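PDB 2DC0: probable amidase from Thermus thermophilus, which is probably an amidase-family enzyme, a two-chain assembly whose subunits are each built round one large mixed beta sheet packed with helices. Local coordinates for residues Pro208-Arg211 and Asp215-Phe218; Leu219-Ile222 and Ser227-Leu230; Glu246-Val251 and Gly373-Arg378; Leu242-Gly247 and Phe381-Leu386; Thr53-Leu56 and Val61-Pro64. All coordinates share one frame; numbering follows the deposited sequence.

Contact 1. Residues Pro208-Arg211 and Asp215-Phe218; sequences PLTR and DAHF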
loop_
_atom_site.group_PDB
_atom_site.type_symbol
_atom_site.label_atom_id
_atom_site.label_comp_id
_atom_site.label_asym_id
_atom_site.label_seq_id
_atom_site.Cartn_x
_atom_site.Cartn_y
_atom_site.Cartn_z
ATOM N N PRO A 208 4.244 14.875 -14.972
ATOM C CA PRO A 208 4.284 15.658 -16.205
ATOM C C PRO A 208 3.240 15.347 -17.273
ATOM O O PRO A 208 2.677 14.242 -17.333
ATOM C CB PRO A 208 5.681 15.375 -16.727
ATOM C CG PRO A 208 5.798 13.899 -16.435
ATOM C CD PRO A 208 5.250 13.793 -15.012
ATOM N N LEU A 209 3.003 16.356 -18.109
ATOM C CA LEU A 209 2.109 16.282 -19.264
ATOM C C LEU A 209 3.050 16.644 -20.400
ATOM O O LEU A 209 3.665 17.712 -20.390
ATOM C CB LEU A 209 0.975 17.301 -19.144
ATOM C CG LEU A 209 -0.150 16.797 -18.235
ATOM C CD1 LEU A 209 -0.856 17.960 -17.583
ATOM C CD2 LEU A 209 -1.121 15.950 -19.061
ATOM N N THR A 210 3.169 15.739 -21.365
ATOM C CA THR A 210 4.082 15.914 -22.489
ATOM C C THR A 210 3.483 15.510 -23.828
ATOM O O THR A 210 2.360 15.012 -23.899
ATOM C CB THR A 210 5.333 15.041 -22.289
ATOM O OG1 THR A 210 4.928 13.665 -22.181
ATOM C CG2 THR A 210 6.068 15.436 -21.020
ATOM N N ARG A 211 4.259 15.709 -24.890
ATOM C CA ARG A 211 3.824 15.344 -26.232
ATOM C C ARG A 211 4.330 13.953 -26.627
ATOM O O ARG A 211 3.932 13.414 -27.654
ATOM C CB ARG A 211 4.320 16.379 -27.243
ATOM C CG ARG A 211 3.696 17.754 -27.076
ATOM C CD ARG A 211 4.251 18.733 -28.091
ATOM N NE ARG A 211 3.867 18.371 -29.452
ATOM C CZ ARG A 211 2.648 18.550 -29.957
ATOM N NH1 ARG A 211 1.692 19.095 -29.214
ATOM N NH2 ARG A 211 2.380 18.173 -31.200
ATOM N N ASP A 215 9.656 12.240 -23.536
ATOM C CA ASP A 215 9.644 13.489 -22.784
ATOM C C ASP A 215 9.155 13.214 -21.360
ATOM O O ASP A 215 9.675 13.779 -20.392
ATOM C CB ASP A 215 8.713 14.513 -23.436
ATOM C CG ASP A 215 9.405 15.338 -24.513
ATOM O OD1 ASP A 215 10.546 15.008 -24.901
ATOM O OD2 ASP A 215 8.797 16.323 -24.975
ATOM N N ALA A 216 8.149 12.348 -21.235
ATOM C CA ALA A 216 7.589 12.009 -19.925
ATOM C C ALA A 216 8.663 11.414 -19.014
ATOM O O ALA A 216 8.755 11.761 -17.835
ATOM C CB ALA A 216 6.417 11.020 -20.092
ATOM N N HIS A 217 9.457 10.499 -19.562
ATOM C CA HIS A 217 10.545 9.864 -18.824
ATOM C C HIS A 217 11.620 10.900 -18.466
ATOM O O HIS A 217 12.082 10.974 -17.329
ATOM C CB HIS A 217 11.176 8.760 -19.675
ATOM C CG HIS A 217 12.527 8.326 -19.196
ATOM N ND1 HIS A 217 12.709 7.574 -18.054
ATOM C CD2 HIS A 217 13.765 8.566 -19.689
ATOM C CE1 HIS A 217 14.000 7.370 -17.865
ATOM N NE2 HIS A 217 14.663 7.960 -18.843
ATOM N N PHE A 218 12.009 11.687 -19.458
ATOM C CA PHE A 218 13.028 12.717 -19.298
ATOM C C PHE A 218 12.676 13.685 -18.176
ATOM O O PHE A 218 13.484 13.943 -17.279
ATOM C CB PHE A 218 13.179 13.479 -20.620
ATOM C CG PHE A 218 14.184 14.602 -20.580
ATOM C CD1 PHE A 218 15.505 14.368 -20.206
ATOM C CD2 PHE A 218 13.815 15.890 -20.953
ATOM C CE1 PHE A 218 16.446 15.402 -20.206
ATOM C CE2 PHE A 218 14.750 16.932 -20.957
ATOM C CZ PHE A 218 16.067 16.681 -20.581
HETATM O O HOH W 1 6.466 17.247 -24.146
#
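P208 and T210 face D215 and A216 across a tight strand-to-helix connection, where strand 206-210 of the large mixed sheet leads into helix 213-224 and the first turn of the helix folds back over the end of the strand. P208 comes first: its ring reaches the helix with CG, 3.9 Å from A216 O, a carbonyl already bonded to the hydroxyl of T220 one turn on. L209 turns the other way and packs on helix 149-157. T210 carries most of the contact. With chi1 at 59°, its hydroxyl lies between the backbone N and the carbonyl carbon and its methyl beside the N, and both branches face the helix. CB stands 3.6 Å from D215 CB, and CG2 is 3.7 Å from the same D215 CB. On the other branch, OG1 lies 3.7 Å from A216 CB, but it finds its hydrogen bond at S212 O in the turn. R211 takes part through its backbone N, which meets a water, while its NH1 bonds to V155 O. The carboxylate of D215 also serves the backbone amides of L3 and L4, which ties the chain's first helix to this corner. That water joins the two segments: it accepts from R211 N at 2.8 Å and donates to D215 OD2 at 2.6 Å.

Contact 2. Residues Leu219-Ile222 and Ser227-Leu230; sequences LTEI and SIPL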
loop_
_atom_site.group_PDB
_atom_site.type_symbol
_atom_site.label_atom_id
_atom_site.label_comp_id
_atom_site.label_asym_id
_atom_site.label_seq_id
_atom_site.Cartn_x
_atom_site.Cartn_y
_atom_site.Cartn_z
ATOM N N LEU A 219 11.459 14.207 -18.227
ATOM C CA LEU A 219 10.987 15.157 -17.237
ATOM C C LEU A 219 10.784 14.530 -15.856
ATOM O O LEU A 219 11.038 15.174 -14.833
ATOM C CB LEU A 219 9.687 15.782 -17.735
ATOM C CG LEU A 219 9.336 17.204 -17.324
ATOM C CD1 LEU A 219 10.518 18.154 -17.548
ATOM C CD2 LEU A 219 8.140 17.640 -18.157
ATOM N N THR A 220 10.330 13.279 -15.821
ATOM C CA THR A 220 10.109 12.604 -14.545
ATOM C C THR A 220 11.433 12.411 -13.802
ATOM O O THR A 220 11.480 12.535 -12.584
ATOM C CB THR A 220 9.388 11.238 -14.745
ATOM O OG1 THR A 220 8.092 11.463 -15.316
ATOM C CG2 THR A 220 9.212 10.518 -13.411
ATOM N N GLU A 221 12.512 12.124 -14.528
ATOM C CA GLU A 221 13.813 11.956 -13.884
ATOM C C GLU A 221 14.219 13.275 -13.230
ATOM O O GLU A 221 14.706 13.296 -12.098
ATOM C CB GLU A 221 14.884 11.549 -14.896
ATOM C CG GLU A 221 14.723 10.150 -15.466
ATOM C CD GLU A 221 15.922 9.742 -16.303
ATOM O OE1 GLU A 221 16.333 10.540 -17.173
ATOM O OE2 GLU A 221 16.442 8.623 -16.107
ATOM N N ILE A 222 14.008 14.376 -13.947
ATOM C CA ILE A 222 14.347 15.695 -13.432
ATOM C C ILE A 222 13.465 16.051 -12.240
ATOM O O ILE A 222 13.947 16.573 -11.238
ATOM C CB ILE A 222 14.180 16.788 -14.523
ATOM C CG1 ILE A 222 15.103 16.492 -15.709
ATOM C CG2 ILE A 222 14.464 18.161 -13.939
ATOM C CD1 ILE A 222 16.627 16.418 -15.423
ATOM N N SER A 227 17.786 9.176 -11.720
ATOM C CA SER A 227 17.698 8.547 -13.027
ATOM C C SER A 227 16.777 7.339 -12.925
ATOM O O SER A 227 16.710 6.677 -11.890
ATOM C CB SER A 227 19.077 8.107 -13.518
ATOM O OG SER A 227 19.584 7.059 -12.720
ATOM N N ILE A 228 16.065 7.071 -14.011
ATOM C CA ILE A 228 15.137 5.955 -14.080
ATOM C C ILE A 228 15.539 5.088 -15.270
ATOM O O ILE A 228 15.249 5.417 -16.413
ATOM C CB ILE A 228 13.700 6.469 -14.273
ATOM C CG1 ILE A 228 13.310 7.345 -13.078
ATOM C CG2 ILE A 228 12.736 5.296 -14.441
ATOM C CD1 ILE A 228 12.030 8.214 -13.214
ATOM N N PRO A 229 16.230 3.969 -15.011
ATOM C CA PRO A 229 16.674 3.060 -16.073
ATOM C C PRO A 229 15.542 2.598 -16.994
ATOM O O PRO A 229 14.443 2.296 -16.536
ATOM C CB PRO A 229 17.289 1.896 -15.295
ATOM C CG PRO A 229 17.818 2.562 -14.059
ATOM C CD PRO A 229 16.680 3.493 -13.689
ATOM N N LEU A 230 15.819 2.558 -18.294
ATOM C CA LEU A 230 14.839 2.105 -19.272
ATOM C C LEU A 230 15.332 0.817 -19.914
ATOM O O LEU A 230 16.180 0.846 -20.805
ATOM C CB LEU A 230 14.624 3.160 -20.359
ATOM C CG LEU A 230 13.858 4.426 -19.966
ATOM C CD1 LEU A 230 13.769 5.358 -21.170
ATOM C CD2 LEU A 230 12.465 4.055 -19.480
#
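E221 and I228 hold the chain where it leaves helix 213-224: it reverses after the helix, and its irregular loop is bonded back to the helix from backbone to side chain. The two side chains meet at a slant, the glutamate stem running alongside the isoleucine. E221 CG lies beside its own backbone N (chi1 -69°), and the chain then extends, which carries the carboxylate out to the loop backbone. There I228 N donates to E221 OE2 over 2.6 Å, almost straight at 176°, and E221 OE2 accepts through its anti lone pair, which faces away from the other carboxylate oxygen. With the carboxylate so placed, E221 CG stands 3.9 Å from I228 CG1, the methylene part of the glutamate against the isoleucine. S227 turns its CB largely away from the helix, yet its backbone is drawn in, with CA 3.3 Å from E221 OE2. T220 adds a second apolar touch to I228. Its hydroxyl bonds back to A216 O one turn earlier, leaving the methyl, anti to the backbone N, to meet the loop. I228 thus rests on aliphatic atoms of two successive helix residues and also touches H217. At its far end, I228 CD1 packs 3.6 Å from the methyl T220 CG2 and 4.0 Å from E221 CG.

Contact 3. Residues Glu246-Val251 and Gly373-Arg378; sequences EGRLGV and GRKGHR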
loop_
_atom_site.group_PDB
_atom_site.type_symbol
_atom_site.label_atom_id
_atom_site.label_comp_id
_atom_site.label_asym_id
_atom_site.label_seq_id
_atom_site.Cartn_x
_atom_site.Cartn_y
_atom_site.Cartn_z
ATOM N N GLU A 246 -15.963 -4.605 -17.302
ATOM C CA GLU A 246 -17.301 -5.030 -17.674
ATOM C C GLU A 246 -18.359 -3.945 -17.455
ATOM O O GLU A 246 -18.604 -3.517 -16.330
ATOM C CB GLU A 246 -17.657 -6.286 -16.883
ATOM C CG GLU A 246 -18.961 -6.925 -17.280
ATOM C CD GLU A 246 -19.098 -8.313 -16.702
ATOM O OE1 GLU A 246 -18.418 -9.232 -17.204
ATOM O OE2 GLU A 246 -19.867 -8.485 -15.737
ATOM N N GLY A 247 -18.969 -3.498 -18.551
ATOM C CA GLY A 247 -20.006 -2.485 -18.480
ATOM C C GLY A 247 -19.563 -1.062 -18.174
ATOM O O GLY A 247 -20.399 -0.168 -18.051
ATOM N N ARG A 248 -18.262 -0.824 -18.071
ATOM C CA ARG A 248 -17.790 0.520 -17.753
ATOM C C ARG A 248 -17.203 1.305 -18.922
ATOM O O ARG A 248 -16.686 2.405 -18.743
ATOM C CB ARG A 248 -16.788 0.458 -16.597
ATOM C CG ARG A 248 -17.416 -0.038 -15.293
ATOM C CD ARG A 248 -16.641 0.428 -14.074
ATOM N NE ARG A 248 -17.201 -0.066 -12.815
ATOM C CZ ARG A 248 -18.245 0.460 -12.174
ATOM N NH1 ARG A 248 -18.879 1.519 -12.662
ATOM N NH2 ARG A 248 -18.650 -0.075 -11.026
ATOM N N LEU A 249 -17.293 0.746 -20.122
ATOM C CA LEU A 249 -16.783 1.417 -21.308
ATOM C C LEU A 249 -17.933 1.758 -22.248
ATOM O O LEU A 249 -18.982 1.115 -22.213
ATOM C CB LEU A 249 -15.796 0.505 -22.045
ATOM C CG LEU A 249 -14.512 0.132 -21.304
ATOM C CD1 LEU A 249 -13.669 -0.784 -22.175
ATOM C CD2 LEU A 249 -13.746 1.391 -20.949
ATOM N N GLY A 250 -17.742 2.784 -23.072
ATOM C CA GLY A 250 -18.762 3.132 -24.039
ATOM C C GLY A 250 -18.542 2.169 -25.195
ATOM O O GLY A 250 -17.424 1.706 -25.400
ATOM N N VAL A 251 -19.594 1.853 -25.943
ATOM C CA VAL A 251 -19.495 0.925 -27.075
ATOM C C VAL A 251 -18.329 1.174 -28.044
ATOM O O VAL A 251 -17.652 0.227 -28.451
ATOM C CB VAL A 251 -20.812 0.912 -27.899
ATOM C CG1 VAL A 251 -20.650 0.036 -29.139
ATOM C CG2 VAL A 251 -21.958 0.376 -27.036
ATOM N N GLY A 373 -25.655 1.192 -19.990
ATOM C CA GLY A 373 -26.725 2.132 -19.706
ATOM C C GLY A 373 -26.224 3.493 -19.256
ATOM O O GLY A 373 -25.016 3.730 -19.215
ATOM N N ARG A 374 -27.145 4.389 -18.913
ATOM C CA ARG A 374 -26.771 5.730 -18.476
ATOM C C ARG A 374 -25.979 5.686 -17.181
ATOM O O ARG A 374 -26.152 4.782 -16.367
ATOM C CB ARG A 374 -28.014 6.607 -18.283
ATOM C CG ARG A 374 -28.949 6.635 -19.480
ATOM C CD ARG A 374 -29.771 7.917 -19.519
ATOM N NE ARG A 374 -28.938 9.081 -19.810
ATOM C CZ ARG A 374 -28.255 9.250 -20.940
ATOM N NH1 ARG A 374 -28.303 8.328 -21.895
ATOM N NH2 ARG A 374 -27.517 10.339 -21.114
ATOM N N LYS A 375 -25.113 6.671 -16.985
ATOM C CA LYS A 375 -24.302 6.721 -15.779
ATOM C C LYS A 375 -23.880 8.162 -15.526
ATOM O O LYS A 375 -23.645 8.919 -16.469
ATOM C CB LYS A 375 -23.057 5.841 -15.952
ATOM C CG LYS A 375 -22.477 5.304 -14.651
ATOM C CD LYS A 375 -23.372 4.219 -14.064
ATOM C CE LYS A 375 -22.850 3.731 -12.715
ATOM N NZ LYS A 375 -21.460 3.196 -12.814
ATOM N N GLY A 376 -23.796 8.543 -14.258
ATOM C CA GLY A 376 -23.377 9.892 -13.936
ATOM C C GLY A 376 -21.983 10.107 -14.498
ATOM O O GLY A 376 -21.180 9.175 -14.535
ATOM N N HIS A 377 -21.702 11.334 -14.931
ATOM C CA HIS A 377 -20.414 11.706 -15.515
ATOM C C HIS A 377 -19.211 11.375 -14.632
ATOM O O HIS A 377 -18.262 10.734 -15.084
ATOM C CB HIS A 377 -20.415 13.206 -15.845
ATOM C CG HIS A 377 -19.153 13.696 -16.494
ATOM N ND1 HIS A 377 -17.953 13.792 -15.819
ATOM C CD2 HIS A 377 -18.912 14.139 -17.751
ATOM C CE1 HIS A 377 -17.030 14.273 -16.634
ATOM N NE2 HIS A 377 -17.585 14.492 -17.812
ATOM N N ARG A 378 -19.249 11.811 -13.377
ATOM C CA ARG A 378 -18.139 11.567 -12.464
ATOM C C ARG A 378 -17.774 10.098 -12.333
ATOM O O ARG A 378 -16.624 9.722 -12.552
ATOM C CB ARG A 378 -18.437 12.141 -11.073
ATOM C CG ARG A 378 -17.319 11.879 -10.056
ATOM C CD ARG A 378 -17.469 12.732 -8.796
ATOM N NE ARG A 378 -16.331 12.576 -7.895
ATOM C CZ ARG A 378 -16.211 11.604 -6.995
ATOM N NH1 ARG A 378 -17.163 10.694 -6.857
ATOM N NH2 ARG A 378 -15.129 11.530 -6.235
#
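The backbones of R248 and K375 stay well apart, their CA atoms 9.2 Å from each other though no other pair is nearer, and long side chains alone span the gap. R248 starts out away from the strand, but its chain, extended from CG to NE, brings the guanidinium round. K375 starts toward the loop and bends at chi2 (72°) and again at chi4 (-58°), setting its ammonium at the edge of that guanidinium, near its plane. NZ of K375 and NH1 of R248 are 3.1 Å apart, two donors and two like charges with no bond between them. Such closeness would probably make protonation of the lysine less favourable; K375 NZ also has a long, weak ion pair with E379. The contact lies at the surface, between the loop joining helices 242-245 and 251-263 and the hairpin strand 373-376. The hairpin turn is bonded to that loop through S372 with G247 and E371 with L249, while helix 377-382 continues from the strand.

Contact 4. Residues Leu242-Gly247 and Phe381-Leu386; sequences LDFLEG and FITLTL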
loop_
_atom_site.group_PDB
_atom_site.type_symbol
_atom_site.label_atom_id
_atom_site.label_comp_id
_atom_site.label_asym_id
_atom_site.label_seq_id
_atom_site.Cartn_x
_atom_site.Cartn_y
_atom_site.Cartn_z
ATOM N N LEU A 242 -10.676 -7.561 -17.527
ATOM C CA LEU A 242 -12.001 -7.588 -18.136
ATOM C C LEU A 242 -13.158 -7.477 -17.147
ATOM O O LEU A 242 -14.118 -6.752 -17.409
ATOM C CB LEU A 242 -12.143 -8.852 -18.994
ATOM C CG LEU A 242 -11.193 -8.894 -20.204
ATOM C CD1 LEU A 242 -11.424 -10.175 -21.003
ATOM C CD2 LEU A 242 -11.426 -7.678 -21.093
ATOM N N ASP A 243 -13.076 -8.176 -16.013
ATOM C CA ASP A 243 -14.163 -8.105 -15.042
ATOM C C ASP A 243 -14.334 -6.676 -14.515
ATOM O O ASP A 243 -15.457 -6.187 -14.373
ATOM C CB ASP A 243 -13.976 -9.137 -13.895
ATOM C CG ASP A 243 -12.664 -8.976 -13.114
ATOM O OD1 ASP A 243 -11.779 -8.188 -13.508
ATOM O OD2 ASP A 243 -12.521 -9.672 -12.086
ATOM N N PHE A 244 -13.219 -5.993 -14.269
ATOM C CA PHE A 244 -13.258 -4.613 -13.796
ATOM C C PHE A 244 -13.871 -3.691 -14.856
ATOM O O PHE A 244 -14.616 -2.760 -14.535
ATOM C CB PHE A 244 -11.842 -4.126 -13.475
ATOM C CG PHE A 244 -11.780 -2.689 -13.040
ATOM C CD1 PHE A 244 -12.251 -2.306 -11.791
ATOM C CD2 PHE A 244 -11.271 -1.713 -13.894
ATOM C CE1 PHE A 244 -12.217 -0.964 -11.395
ATOM C CE2 PHE A 244 -11.233 -0.368 -13.512
ATOM C CZ PHE A 244 -11.706 0.004 -12.264
ATOM N N LEU A 245 -13.558 -3.955 -16.120
ATOM C CA LEU A 245 -14.051 -3.127 -17.230
ATOM C C LEU A 245 -15.471 -3.436 -17.683
ATOM O O LEU A 245 -16.105 -2.632 -18.368
ATOM C CB LEU A 245 -13.113 -3.262 -18.431
ATOM C CG LEU A 245 -11.690 -2.723 -18.257
ATOM C CD1 LEU A 245 -10.854 -3.100 -19.473
ATOM C CD2 LEU A 245 -11.729 -1.212 -18.078
ATOM N N GLU A 246 -15.963 -4.605 -17.302
ATOM C CA GLU A 246 -17.301 -5.030 -17.674
ATOM C C GLU A 246 -18.359 -3.945 -17.455
ATOM O O GLU A 246 -18.604 -3.517 -16.330
ATOM C CB GLU A 246 -17.657 -6.286 -16.883
ATOM C CG GLU A 246 -18.961 -6.925 -17.280
ATOM C CD GLU A 246 -19.098 -8.313 -16.702
ATOM O OE1 GLU A 246 -18.418 -9.232 -17.204
ATOM O OE2 GLU A 246 -19.867 -8.485 -15.737
ATOM N N GLY A 247 -18.969 -3.498 -18.551
ATOM C CA GLY A 247 -20.006 -2.485 -18.480
ATOM C C GLY A 247 -19.563 -1.062 -18.174
ATOM O O GLY A 247 -20.399 -0.168 -18.051
ATOM N N PHE A 381 -16.311 8.622 -15.622
ATOM C CA PHE A 381 -14.971 9.111 -15.963
ATOM C C PHE A 381 -13.883 9.102 -14.896
ATOM O O PHE A 381 -12.749 9.497 -15.174
ATOM C CB PHE A 381 -15.063 10.535 -16.504
ATOM C CG PHE A 381 -15.624 10.623 -17.888
ATOM C CD1 PHE A 381 -14.830 10.336 -18.992
ATOM C CD2 PHE A 381 -16.944 11.014 -18.090
ATOM C CE1 PHE A 381 -15.342 10.437 -20.284
ATOM C CE2 PHE A 381 -17.468 11.119 -19.374
ATOM C CZ PHE A 381 -16.666 10.832 -20.476
ATOM N N ILE A 382 -14.173 8.741 -13.673
ATOM C CA ILE A 382 -13.159 8.636 -12.633
ATOM C C ILE A 382 -12.899 7.189 -12.205
ATOM O O ILE A 382 -11.802 6.849 -11.756
ATOM C CB ILE A 382 -13.558 9.502 -11.402
ATOM C CG1 ILE A 382 -12.314 9.953 -10.648
ATOM C CG2 ILE A 382 -14.481 8.721 -10.479
ATOM C CD1 ILE A 382 -11.488 10.969 -11.391
ATOM N N THR A 383 -13.899 6.330 -12.374
ATOM C CA THR A 383 -13.769 4.929 -11.978
ATOM C C THR A 383 -12.611 4.177 -12.630
ATOM O O THR A 383 -11.973 3.344 -11.985
ATOM C CB THR A 383 -15.070 4.146 -12.264
ATOM O OG1 THR A 383 -16.166 4.773 -11.586
ATOM C CG2 THR A 383 -14.947 2.712 -11.769
ATOM N N LEU A 384 -12.297 4.453 -13.917
ATOM C CA LEU A 384 -11.217 3.789 -14.641
ATOM C C LEU A 384 -9.817 4.176 -14.164
ATOM O O LEU A 384 -8.881 3.378 -14.234
ATOM C CB LEU A 384 -11.327 4.090 -16.137
ATOM C CG LEU A 384 -12.608 3.589 -16.804
ATOM C CD1 LEU A 384 -12.623 4.013 -18.259
ATOM C CD2 LEU A 384 -12.701 2.078 -16.672
ATOM N N THR A 385 -9.674 5.396 -13.672
ATOM C CA THR A 385 -8.371 5.873 -13.233
ATOM C C THR A 385 -8.085 5.850 -11.735
ATOM O O THR A 385 -6.964 5.549 -11.317
ATOM C CB THR A 385 -8.142 7.306 -13.734
ATOM O OG1 THR A 385 -9.280 8.114 -13.403
ATOM C CG2 THR A 385 -7.951 7.315 -15.248
ATOM N N LEU A 386 -9.087 6.147 -10.920
ATOM C CA LEU A 386 -8.873 6.226 -9.479
ATOM C C LEU A 386 -8.190 5.070 -8.733
ATOM O O LEU A 386 -7.481 5.306 -7.759
ATOM C CB LEU A 386 -10.202 6.588 -8.788
ATOM C CG LEU A 386 -11.373 5.590 -8.747
ATOM C CD1 LEU A 386 -11.110 4.544 -7.678
ATOM C CD2 LEU A 386 -12.673 6.350 -8.419
#
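F244 reaches toward T383 and L384 with the far end of its ring. From CB, the ring carbon CG is set anti to the backbone N (chi1 177°), which swings the ring off the helix toward the other segment. Farther out, F244 CE2 is 4.1 Å from T383 O, with L384 CD2, at 4.3 Å from the same CE2, coming obliquely to the ring. At the tip the ring turns its edge to the backbone: T383 O lies near the ring plane, 3.4 Å from F244 CZ, and the methyl T383 CG2 is 4.3 Å from that same CZ. This buried contact joins the short helix 242-245, which follows strand 237-240 of the large sheet, to the helically wound residues 383-385 that continue from helix 377-382. T383 keeps its hydroxyl turned to E379 O in that helix. L245 adds a second apolar touch, its side chain crossing that of L384 at about a right angle, with L245 CD2 and L384 CD2 3.7 Å apart. L245 also leans on R254 and F257 of helix 251-263, and L384 on P357.

Contact 5. Residues Thr53-Leu56 and Val61-Pro64; sequences TEEL and VRGP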
loop_
_atom_site.group_PDB
_atom_site.type_symbol
_atom_site.label_atom_id
_atom_site.label_comp_id
_atom_site.label_asym_id
_atom_site.label_seq_id
_atom_site.Cartn_x
_atom_site.Cartn_y
_atom_site.Cartn_z
ATOM N N THR A 53 19.041 32.984 -23.228
ATOM C CA THR A 53 19.570 32.986 -24.585
ATOM C C THR A 53 21.046 33.384 -24.579
ATOM O O THR A 53 21.885 32.718 -25.191
ATOM C CB THR A 53 18.785 33.964 -25.479
ATOM O OG1 THR A 53 17.423 33.530 -25.580
ATOM C CG2 THR A 53 19.397 34.029 -26.877
ATOM N N GLU A 54 21.359 34.468 -23.879
ATOM C CA GLU A 54 22.732 34.946 -23.802
ATOM C C GLU A 54 23.630 33.934 -23.091
ATOM O O GLU A 54 24.762 33.696 -23.515
ATOM C CB GLU A 54 22.773 36.299 -23.083
ATOM C CG GLU A 54 24.111 37.017 -23.160
ATOM C CD GLU A 54 24.669 37.064 -24.572
ATOM O OE1 GLU A 54 23.896 37.317 -25.521
ATOM O OE2 GLU A 54 25.889 36.857 -24.733
ATOM N N GLU A 55 23.132 33.333 -22.013
ATOM C CA GLU A 55 23.910 32.339 -21.276
ATOM C C GLU A 55 24.296 31.181 -22.189
ATOM O O GLU A 55 25.442 30.734 -22.192
ATOM C CB GLU A 55 23.117 31.817 -20.072
ATOM C CG GLU A 55 23.220 32.704 -18.838
ATOM C CD GLU A 55 22.294 32.277 -17.709
ATOM O OE1 GLU A 55 21.977 31.073 -17.605
ATOM O OE2 GLU A 55 21.889 33.150 -16.909
ATOM N N LEU A 56 23.333 30.707 -22.974
ATOM C CA LEU A 56 23.577 29.608 -23.894
ATOM C C LEU A 56 24.615 29.986 -24.944
ATOM O O LEU A 56 25.475 29.181 -25.298
ATOM C CB LEU A 56 22.274 29.199 -24.586
ATOM C CG LEU A 56 22.320 27.968 -25.499
ATOM C CD1 LEU A 56 22.814 26.759 -24.719
ATOM C CD2 LEU A 56 20.931 27.710 -26.062
ATOM N N VAL A 61 25.306 26.637 -19.514
ATOM C CA VAL A 61 24.082 25.850 -19.404
ATOM C C VAL A 61 23.704 25.574 -17.953
ATOM O O VAL A 61 24.449 24.920 -17.228
ATOM C CB VAL A 61 24.240 24.508 -20.136
ATOM C CG1 VAL A 61 22.957 23.699 -20.038
ATOM C CG2 VAL A 61 24.605 24.761 -21.585
ATOM N N ARG A 62 22.539 26.064 -17.539
ATOM C CA ARG A 62 22.071 25.875 -16.171
ATOM C C ARG A 62 21.736 24.422 -15.868
ATOM O O ARG A 62 21.998 23.937 -14.770
ATOM C CB ARG A 62 20.839 26.742 -15.897
ATOM C CG ARG A 62 21.087 28.238 -16.019
ATOM C CD ARG A 62 19.888 29.053 -15.529
ATOM N NE ARG A 62 20.118 30.490 -15.681
ATOM C CZ ARG A 62 19.262 31.432 -15.293
ATOM N NH1 ARG A 62 18.110 31.098 -14.722
ATOM N NH2 ARG A 62 19.552 32.711 -15.483
ATOM N N GLY A 63 21.155 23.730 -16.840
ATOM C CA GLY A 63 20.793 22.340 -16.635
ATOM C C GLY A 63 20.210 21.708 -17.886
ATOM O O GLY A 63 20.271 22.300 -18.959
ATOM N N PRO A 64 19.627 20.505 -17.777
ATOM C CA PRO A 64 19.037 19.801 -18.921
ATOM C C PRO A 64 17.813 20.455 -19.552
ATOM O O PRO A 64 17.474 20.158 -20.694
ATOM C CB PRO A 64 18.733 18.415 -18.352
ATOM C CG PRO A 64 18.429 18.712 -16.909
ATOM C CD PRO A 64 19.520 19.695 -16.548
#
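E55 and R62 supply the charged part of this contact, a side-on salt bridge in which NE and one terminal nitrogen of the arginine each take a different carboxylate oxygen. R62 NE donates to E55 OE1 at 2.7 Å, on the syn lone pair, with the partner tilted somewhat from the guanidinium plane. R62 NH2 gives the straighter bond, 2.8 Å to E55 OE2 at 168°, and here the oxygen lies in the guanidinium plane. The two flat groups are about 30° apart, nearly coplanar, and the paired bonds fix the turn of both. Beyond them, R62 NH1 has a long, weak ion pair with E48, two turns earlier in helix 42-57. The bridge lies at the surface and joins the end of helix 42-57 to the loop that follows it, whose residues 61-64 run on toward strand 69-73 of the large sheet. Apolar contact is slighter. L56 and V61 lie side by side and point the same way, L56 CD1 4.1 Å from V61 CG2. Both also touch H66, as E55 does, and L56 leans on P17 at the start of helix 17-30.

Along the chain, contact 5 comes first, then contacts 1 and 2 in succession, and finally contacts 3 and 4, which both begin around residues 242-251 and close more than 120 residues later. Contacts 1 and 2 share helix 213-224, their centres 10 Å apart, and each touches P64 of contact 5, through F218 and I222. Contacts 3 and 4 share E246, G247 and helix 377-382, with centres 9 Å apart. Contacts 3 and 5 are the most distant, 49 Å between centres, whereas contacts 1 and 4 come within about 12 Å at their nearest atoms. Contacts 1, 2 and 5 join residues close in sequence, while contacts 3 and 4 bring together segments more than 120 residues apart.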